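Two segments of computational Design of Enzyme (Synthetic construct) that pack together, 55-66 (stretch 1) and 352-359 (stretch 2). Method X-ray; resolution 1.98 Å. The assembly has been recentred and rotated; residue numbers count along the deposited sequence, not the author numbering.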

# COMPACT_ATOMS: atom_id res chain seq x y z
N ASP A 55 -11.00 -18.20 11.46
CA ASP A 55 -10.18 -18.90 12.46
C ASP A 55 -9.85 -17.99 13.64
O ASP A 55 -9.67 -18.45 14.76
CB ASP A 55 -8.85 -19.37 11.86
CG ASP A 55 -9.02 -20.55 10.91
OD1 ASP A 55 -10.11 -21.13 10.88
OD2 ASP A 55 -8.04 -20.88 10.21
N VAL A 56 -9.72 -16.70 13.37
CA VAL A 56 -9.38 -15.74 14.41
C VAL A 56 -10.52 -15.65 15.42
O VAL A 56 -10.28 -15.64 16.62
CB VAL A 56 -9.10 -14.34 13.84
CG1 VAL A 56 -8.88 -13.36 14.99
CG2 VAL A 56 -7.90 -14.38 12.93
N LYS A 57 -11.74 -15.57 14.92
CA LYS A 57 -12.91 -15.57 15.79
C LYS A 57 -12.99 -16.88 16.58
O LYS A 57 -13.23 -16.87 17.78
CB LYS A 57 -14.18 -15.35 14.94
CG LYS A 57 -15.50 -15.62 15.65
CD LYS A 57 -15.75 -14.65 16.81
CE LYS A 57 -17.10 -14.91 17.47
NZ LYS A 57 -17.38 -13.96 18.59
N ASN A 58 -12.76 -18.02 15.91
CA ASN A 58 -12.87 -19.31 16.60
C ASN A 58 -11.80 -19.51 17.67
O ASN A 58 -12.07 -20.09 18.71
CB ASN A 58 -12.87 -20.49 15.62
CG ASN A 58 -14.08 -20.47 14.69
OD1 ASN A 58 -15.07 -19.79 14.96
ND2 ASN A 58 -13.99 -21.21 13.59
N VAL A 59 -10.59 -19.02 17.42
CA VAL A 59 -9.51 -19.23 18.38
C VAL A 59 -9.45 -18.17 19.49
O VAL A 59 -9.06 -18.48 20.61
CB VAL A 59 -8.13 -19.34 17.71
CG1 VAL A 59 -8.14 -20.46 16.67
CG2 VAL A 59 -7.74 -18.04 17.07
N THR A 60 -9.82 -16.92 19.18
CA THR A 60 -9.69 -15.84 20.17
C THR A 60 -11.01 -15.35 20.75
O THR A 60 -11.03 -14.73 21.80
CB THR A 60 -8.97 -14.60 19.58
OG1 THR A 60 -9.86 -13.90 18.72
CG2 THR A 60 -7.73 -15.02 18.81
N GLY A 61 -12.12 -15.60 20.05
CA GLY A 61 -13.40 -15.10 20.52
C GLY A 61 -13.81 -13.80 19.85
O GLY A 61 -14.93 -13.33 20.06
N ASP A 62 -12.92 -13.22 19.04
CA ASP A 62 -13.24 -12.01 18.26
C ASP A 62 -12.62 -12.03 16.86
O ASP A 62 -11.63 -12.70 16.61
CB ASP A 62 -12.77 -10.75 19.01
CG ASP A 62 -13.54 -9.49 18.59
OD1 ASP A 62 -14.36 -9.56 17.65
OD2 ASP A 62 -13.31 -8.43 19.20
N PHE A 63 -13.22 -11.28 15.94
CA PHE A 63 -12.65 -11.12 14.61
C PHE A 63 -11.50 -10.13 14.72
O PHE A 63 -11.43 -9.37 15.68
CB PHE A 63 -13.69 -10.60 13.64
CG PHE A 63 -14.80 -11.57 13.35
CD1 PHE A 63 -15.93 -11.61 14.15
CD2 PHE A 63 -14.72 -12.44 12.28
CE1 PHE A 63 -16.97 -12.51 13.89
CE2 PHE A 63 -15.75 -13.35 12.01
CZ PHE A 63 -16.87 -13.38 12.81
N PRO A 64 -10.58 -10.13 13.74
CA PRO A 64 -9.49 -9.15 13.78
C PRO A 64 -10.04 -7.74 13.58
O PRO A 64 -11.14 -7.59 13.03
CB PRO A 64 -8.61 -9.53 12.59
CG PRO A 64 -9.52 -10.31 11.68
CD PRO A 64 -10.52 -11.00 12.55
N ALA A 65 -9.29 -6.74 14.01
CA ALA A 65 -9.68 -5.34 13.79
C ALA A 65 -9.41 -4.95 12.35
O ALA A 65 -10.07 -4.05 11.81
CB ALA A 65 -8.93 -4.41 14.75
N VAL A 66 -8.44 -5.61 11.72
CA VAL A 66 -8.12 -5.33 10.32
C VAL A 66 -8.34 -6.59 9.46
O VAL A 66 -7.83 -7.66 9.78
CB VAL A 66 -6.68 -4.79 10.16
CG1 VAL A 66 -6.22 -4.93 8.71
CG2 VAL A 66 -6.59 -3.31 10.64
N THR A 352 -3.45 -5.21 22.15
CA THR A 352 -3.92 -5.61 20.82
C THR A 352 -5.42 -5.41 20.65
O THR A 352 -6.20 -5.87 21.48
CB THR A 352 -3.59 -7.09 20.49
OG1 THR A 352 -4.12 -7.93 21.53
CG2 THR A 352 -2.06 -7.27 20.39
N LEU A 353 -5.82 -4.76 19.56
CA LEU A 353 -7.24 -4.46 19.35
C LEU A 353 -7.85 -5.37 18.30
O LEU A 353 -7.26 -5.61 17.25
CB LEU A 353 -7.46 -3.00 18.97
CG LEU A 353 -6.98 -1.99 20.02
CD1 LEU A 353 -7.14 -0.55 19.52
CD2 LEU A 353 -7.72 -2.18 21.32
N PHE A 354 -9.03 -5.88 18.62
CA PHE A 354 -9.78 -6.71 17.69
C PHE A 354 -11.08 -5.99 17.31
O PHE A 354 -11.34 -4.89 17.81
CB PHE A 354 -10.00 -8.09 18.31
CG PHE A 354 -8.76 -8.93 18.32
CD1 PHE A 354 -7.64 -8.55 19.06
CD2 PHE A 354 -8.69 -10.09 17.56
CE1 PHE A 354 -6.49 -9.31 19.06
CE2 PHE A 354 -7.53 -10.86 17.54
CZ PHE A 354 -6.42 -10.46 18.29
N ALA A 355 -11.87 -6.60 16.44
CA ALA A 355 -13.06 -5.96 15.87
C ALA A 355 -13.98 -5.27 16.88
O ALA A 355 -14.38 -4.13 16.67
CB ALA A 355 -13.86 -6.96 15.07
N SER A 356 -14.34 -5.97 17.96
CA SER A 356 -15.26 -5.39 18.92
C SER A 356 -14.63 -4.23 19.69
O SER A 356 -15.32 -3.50 20.40
CB SER A 356 -15.82 -6.44 19.88
OG SER A 356 -14.79 -6.95 20.71
N GLU A 357 -13.33 -4.03 19.55
CA GLU A 357 -12.69 -2.90 20.22
C GLU A 357 -12.49 -1.69 19.32
O GLU A 357 -11.95 -0.68 19.75
CB GLU A 357 -11.37 -3.33 20.87
CG GLU A 357 -11.57 -4.26 22.07
CD GLU A 357 -10.42 -5.21 22.27
OE1 GLU A 357 -9.95 -5.79 21.27
OE2 GLU A 357 -9.98 -5.36 23.43
N VAL A 358 -12.92 -1.79 18.06
CA VAL A 358 -12.79 -0.66 17.15
C VAL A 358 -14.00 0.24 17.30
O VAL A 358 -15.13 -0.18 17.04
CB VAL A 358 -12.71 -1.11 15.69
CG1 VAL A 358 -12.80 0.11 14.74
CG2 VAL A 358 -11.43 -1.90 15.46
N THR A 359 -13.77 1.48 17.73
CA THR A 359 -14.86 2.42 17.94
C THR A 359 -14.45 3.83 17.52
O THR A 359 -13.29 4.23 17.68
CB THR A 359 -15.34 2.39 19.42
OG1 THR A 359 -16.39 3.34 19.62
CG2 THR A 359 -14.19 2.73 20.36

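A single carboxylate oxygen does much of the polar work in this contact: OD2 of Asp62 accepts two hydrogen bonds from one residue, at 2.9 Å from Ser356 N and at 2.6 Å from Ser356 OG. The general principle is that an acidic side chain can tether a tight turn by gathering donors that the turn leaves unpaired. Here the turn is the 3-10 segment 355-357, whose first amide is claimed by the backbone of the other stretch instead: Ala355 N donates to Phe63 O over 2.9 Å, nearly straight at 173°. Consecutive amides of one segment are thus matched by consecutive residues of the other, one through a side chain and one through a carbonyl.

The turn is also braced from within. Glu357 N bonds to Phe354 O at 2.8 Å, and the Glu357 side chain folds back so that OE1 receives Phe354 N, also at 2.8 Å.

Asp62 is delivered by the end of a helix. Gly61 leaves helical geometry with positive phi, a conformation in which a CB would be jammed against the preceding carbonyl oxygen. Just before it, Thr60 OG1 donates to Val56 O at 2.8 Å and accepts from Asp62 N at 3.2 Å, tying the chain that leaves the helix back to its last turn.

Apolar packing completes the contact. Phe354 has the largest area covered by the partner stretch; Val56 CG1 meets the edge of its ring, 3.8 Å from Phe354 CE2, while Pro64 CA lies 4.0 Å from Phe354 CD2. Farther along, the small side chain of Ala65 fits closely against the other stretch, its CB 3.2 Å from Leu353 O and 3.6 Å from Val358 CG2. To one side of both, Phe63 CB and Ala355 CB approach to 3.9 Å, alongside the backbone hydrogen bond that joins the same two residues.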